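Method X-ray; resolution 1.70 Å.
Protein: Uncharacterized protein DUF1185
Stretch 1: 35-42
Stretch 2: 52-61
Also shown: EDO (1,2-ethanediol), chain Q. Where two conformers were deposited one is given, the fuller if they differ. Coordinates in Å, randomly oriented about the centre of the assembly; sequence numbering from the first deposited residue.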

# COMPACT_ATOMS: atom_id res chain seq x y z
N CYS B 35 -8.82 -14.87 -12.70
CA CYS B 35 -9.41 -14.70 -11.37
C CYS B 35 -10.92 -14.51 -11.46
O CYS B 35 -11.46 -13.90 -12.42
CB CYS B 35 -8.87 -13.44 -10.72
SG CYS B 35 -7.02 -13.35 -10.63
N ALA B 36 -11.58 -15.02 -10.43
CA ALA B 36 -13.02 -14.84 -10.24
C ALA B 36 -13.29 -14.44 -8.79
O ALA B 36 -12.75 -15.06 -7.85
CB ALA B 36 -13.80 -16.12 -10.56
N VAL B 37 -14.17 -13.44 -8.66
CA VAL B 37 -14.63 -12.91 -7.38
C VAL B 37 -16.02 -13.44 -7.18
O VAL B 37 -16.90 -13.21 -7.99
CB VAL B 37 -14.64 -11.39 -7.35
CG1 VAL B 37 -15.17 -10.90 -6.02
CG2 VAL B 37 -13.23 -10.83 -7.62
N ILE B 38 -16.18 -14.22 -6.11
CA ILE B 38 -17.46 -14.84 -5.78
C ILE B 38 -17.92 -14.50 -4.37
O ILE B 38 -17.16 -14.08 -3.55
CB ILE B 38 -17.45 -16.37 -5.97
CG1 ILE B 38 -16.72 -17.12 -4.84
CG2 ILE B 38 -16.86 -16.74 -7.36
CD1 ILE B 38 -16.97 -18.67 -4.83
N ARG B 39 -19.23 -14.60 -4.16
CA ARG B 39 -19.78 -14.39 -2.83
C ARG B 39 -19.31 -15.53 -1.95
O ARG B 39 -19.24 -16.68 -2.38
CB ARG B 39 -21.31 -14.37 -2.88
CG ARG B 39 -21.95 -14.07 -1.54
CD ARG B 39 -23.45 -13.88 -1.68
NE ARG B 39 -24.10 -15.10 -2.11
CZ ARG B 39 -24.43 -16.11 -1.32
NH1 ARG B 39 -24.12 -16.09 -0.04
NH2 ARG B 39 -25.04 -17.18 -1.84
N ASN B 40 -19.01 -15.21 -0.70
CA ASN B 40 -18.65 -16.22 0.28
C ASN B 40 -19.90 -16.65 1.03
O ASN B 40 -20.40 -15.91 1.86
CB ASN B 40 -17.64 -15.67 1.30
CG ASN B 40 -17.14 -16.72 2.25
OD1 ASN B 40 -17.67 -17.82 2.31
ND2 ASN B 40 -16.09 -16.38 3.01
N PRO B 41 -20.41 -17.87 0.77
CA PRO B 41 -21.64 -18.28 1.47
C PRO B 41 -21.50 -18.52 2.98
O PRO B 41 -22.52 -18.73 3.66
CB PRO B 41 -22.01 -19.61 0.81
CG PRO B 41 -21.20 -19.71 -0.38
CD PRO B 41 -19.94 -18.96 -0.10
N TYR B 42 -20.25 -18.53 3.48
CA TYR B 42 -19.94 -18.80 4.91
C TYR B 42 -19.36 -17.64 5.70
O TYR B 42 -18.96 -17.81 6.86
CB TYR B 42 -19.00 -20.00 4.99
CG TYR B 42 -19.56 -21.13 4.18
CD1 TYR B 42 -20.66 -21.85 4.65
CD2 TYR B 42 -19.05 -21.46 2.93
CE1 TYR B 42 -21.22 -22.86 3.89
CE2 TYR B 42 -19.60 -22.46 2.18
CZ TYR B 42 -20.70 -23.15 2.66
OH TYR B 42 -21.26 -24.18 1.94
N PRO B 52 -19.20 -29.69 0.53
CA PRO B 52 -20.03 -29.38 -0.63
C PRO B 52 -19.52 -28.20 -1.46
O PRO B 52 -19.52 -28.26 -2.69
CB PRO B 52 -21.40 -29.08 -0.01
CG PRO B 52 -21.41 -29.93 1.22
CD PRO B 52 -20.02 -29.84 1.74
N PHE B 53 -19.06 -27.16 -0.77
CA PHE B 53 -18.52 -25.95 -1.42
C PHE B 53 -17.28 -26.32 -2.23
O PHE B 53 -17.16 -25.98 -3.42
CB PHE B 53 -18.22 -24.91 -0.33
CG PHE B 53 -17.75 -23.56 -0.83
CD1 PHE B 53 -18.43 -22.87 -1.82
CD2 PHE B 53 -16.71 -22.92 -0.19
CE1 PHE B 53 -18.03 -21.60 -2.22
CE2 PHE B 53 -16.30 -21.67 -0.59
CZ PHE B 53 -16.98 -20.99 -1.61
N MSE B 54 -16.40 -27.08 -1.62
CA MSE B 54 -15.16 -27.51 -2.29
C MSE B 54 -15.47 -28.32 -3.54
O MSE B 54 -14.82 -28.16 -4.58
CB MSE B 54 -14.27 -28.30 -1.34
CG MSE B 54 -12.91 -28.55 -1.88
SE MSE B 54 -11.70 -29.24 -0.57
CE MSE B 54 -12.44 -31.00 -0.40
N ALA B 55 -16.49 -29.16 -3.44
CA ALA B 55 -16.91 -30.01 -4.56
C ALA B 55 -17.45 -29.18 -5.72
O ALA B 55 -17.05 -29.38 -6.89
CB ALA B 55 -17.98 -31.02 -4.11
N GLU B 56 -18.32 -28.23 -5.42
CA GLU B 56 -18.90 -27.41 -6.47
C GLU B 56 -17.87 -26.49 -7.16
O GLU B 56 -17.95 -26.24 -8.36
CB GLU B 56 -20.08 -26.59 -6.00
CG GLU B 56 -20.88 -26.10 -7.21
CD GLU B 56 -22.03 -25.19 -6.87
OE1 GLU B 56 -22.43 -25.14 -5.67
OE2 GLU B 56 -22.53 -24.55 -7.84
N LEU B 57 -16.89 -26.03 -6.38
CA LEU B 57 -15.85 -25.14 -6.88
C LEU B 57 -14.98 -25.76 -7.97
O LEU B 57 -14.32 -25.06 -8.71
CB LEU B 57 -14.98 -24.60 -5.74
CG LEU B 57 -15.66 -23.50 -4.91
CD1 LEU B 57 -14.93 -23.35 -3.55
CD2 LEU B 57 -15.75 -22.17 -5.70
N ARG B 58 -15.02 -27.08 -8.09
CA ARG B 58 -14.25 -27.72 -9.15
C ARG B 58 -14.65 -27.15 -10.51
O ARG B 58 -13.80 -26.95 -11.36
CB ARG B 58 -14.41 -29.24 -9.11
CG ARG B 58 -13.40 -30.02 -9.94
CD ARG B 58 -12.07 -30.19 -9.23
NE ARG B 58 -12.21 -31.01 -8.03
CZ ARG B 58 -12.33 -32.34 -8.04
NH1 ARG B 58 -12.23 -33.03 -9.16
NH2 ARG B 58 -12.48 -32.99 -6.90
N SER B 59 -15.94 -26.85 -10.67
CA SER B 59 -16.45 -26.29 -11.94
C SER B 59 -15.87 -24.90 -12.22
O SER B 59 -15.66 -24.53 -13.37
CB SER B 59 -17.98 -26.23 -11.98
OG SER B 59 -18.49 -25.41 -10.95
N LEU B 60 -15.64 -24.15 -11.17
CA LEU B 60 -15.02 -22.82 -11.29
C LEU B 60 -13.56 -23.01 -11.74
O LEU B 60 -13.06 -22.28 -12.58
CB LEU B 60 -15.06 -22.08 -9.96
CG LEU B 60 -14.53 -20.64 -10.01
CD1 LEU B 60 -15.39 -19.77 -10.95
CD2 LEU B 60 -14.45 -20.03 -8.59
N GLY B 61 -12.89 -24.00 -11.13
CA GLY B 61 -11.52 -24.37 -11.52
C GLY B 61 -11.46 -24.66 -13.01
O GLY B 61 -10.59 -24.17 -13.75
C1 EDO Q . -12.89 -31.69 -13.18
O1 EDO Q . -14.25 -31.77 -12.73
C2 EDO Q . -12.10 -32.89 -12.68
O2 EDO Q . -11.04 -32.48 -11.81
O HOH W 1 -19.97 -26.59 2.04

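Strand 35-39 and the loop that follows it pack against helix 52-61, their N-to-C directions at 139° and their axes 10.9 Å apart at closest approach. No direct hydrogen bond joins the two stretches; the 300 Å² buried between them, both sides summed, is held largely by apolar side chains.

Apolar packing begins with alternation along the strand, which turns A36 and I38 toward the helix and V37 away from it. The helix answers with F53, L57 and L60, spaced four and three residues apart and so carried on one side. Because the two stretches run in roughly opposite senses, A36 meets the later part of the helical stretch, A36 CB lying 4.0 Å from L60 CD1. I38 reaches three helix residues: I38 CD1 is 3.8 Å from L57 CD2 and 4.0 Å from F53 CZ, at the edge of that ring, while I38 CG2 lies 4.3 Å from L60 CD2. In the loop, P41 CD approaches F53 CE1 at 3.9 Å.

An aromatic pair forms where Y42 directs its edge toward one face of F53, with ring planes at 69° and centroids 5.4 Å apart; Y42 CE2 comes within 3.7 Å of F53 CG. F53 thus takes contacts from I38, P41 and Y42 and has the largest area covered of any residue here, 87 Å².

Polar contact across the stretches runs through water 1: its O accepts from F53 N at 3.0 Å, and the same O is hydrogen-bonded to Y42 OH at 2.7 Å. Within the loop, Y42 N donates to N40 OD1 (2.9 Å, 158°), tying the N40 side chain to the backbone of Y42. In the helix, S59 OG donates to E56 O at 2.8 Å, the same carbonyl that accepts from S59 N at 3.1 Å. The 1,2-ethanediol, probably from the crystallisation liquor, accepts from R58: R58 NH1 to EDO O2 is 3.0 Å.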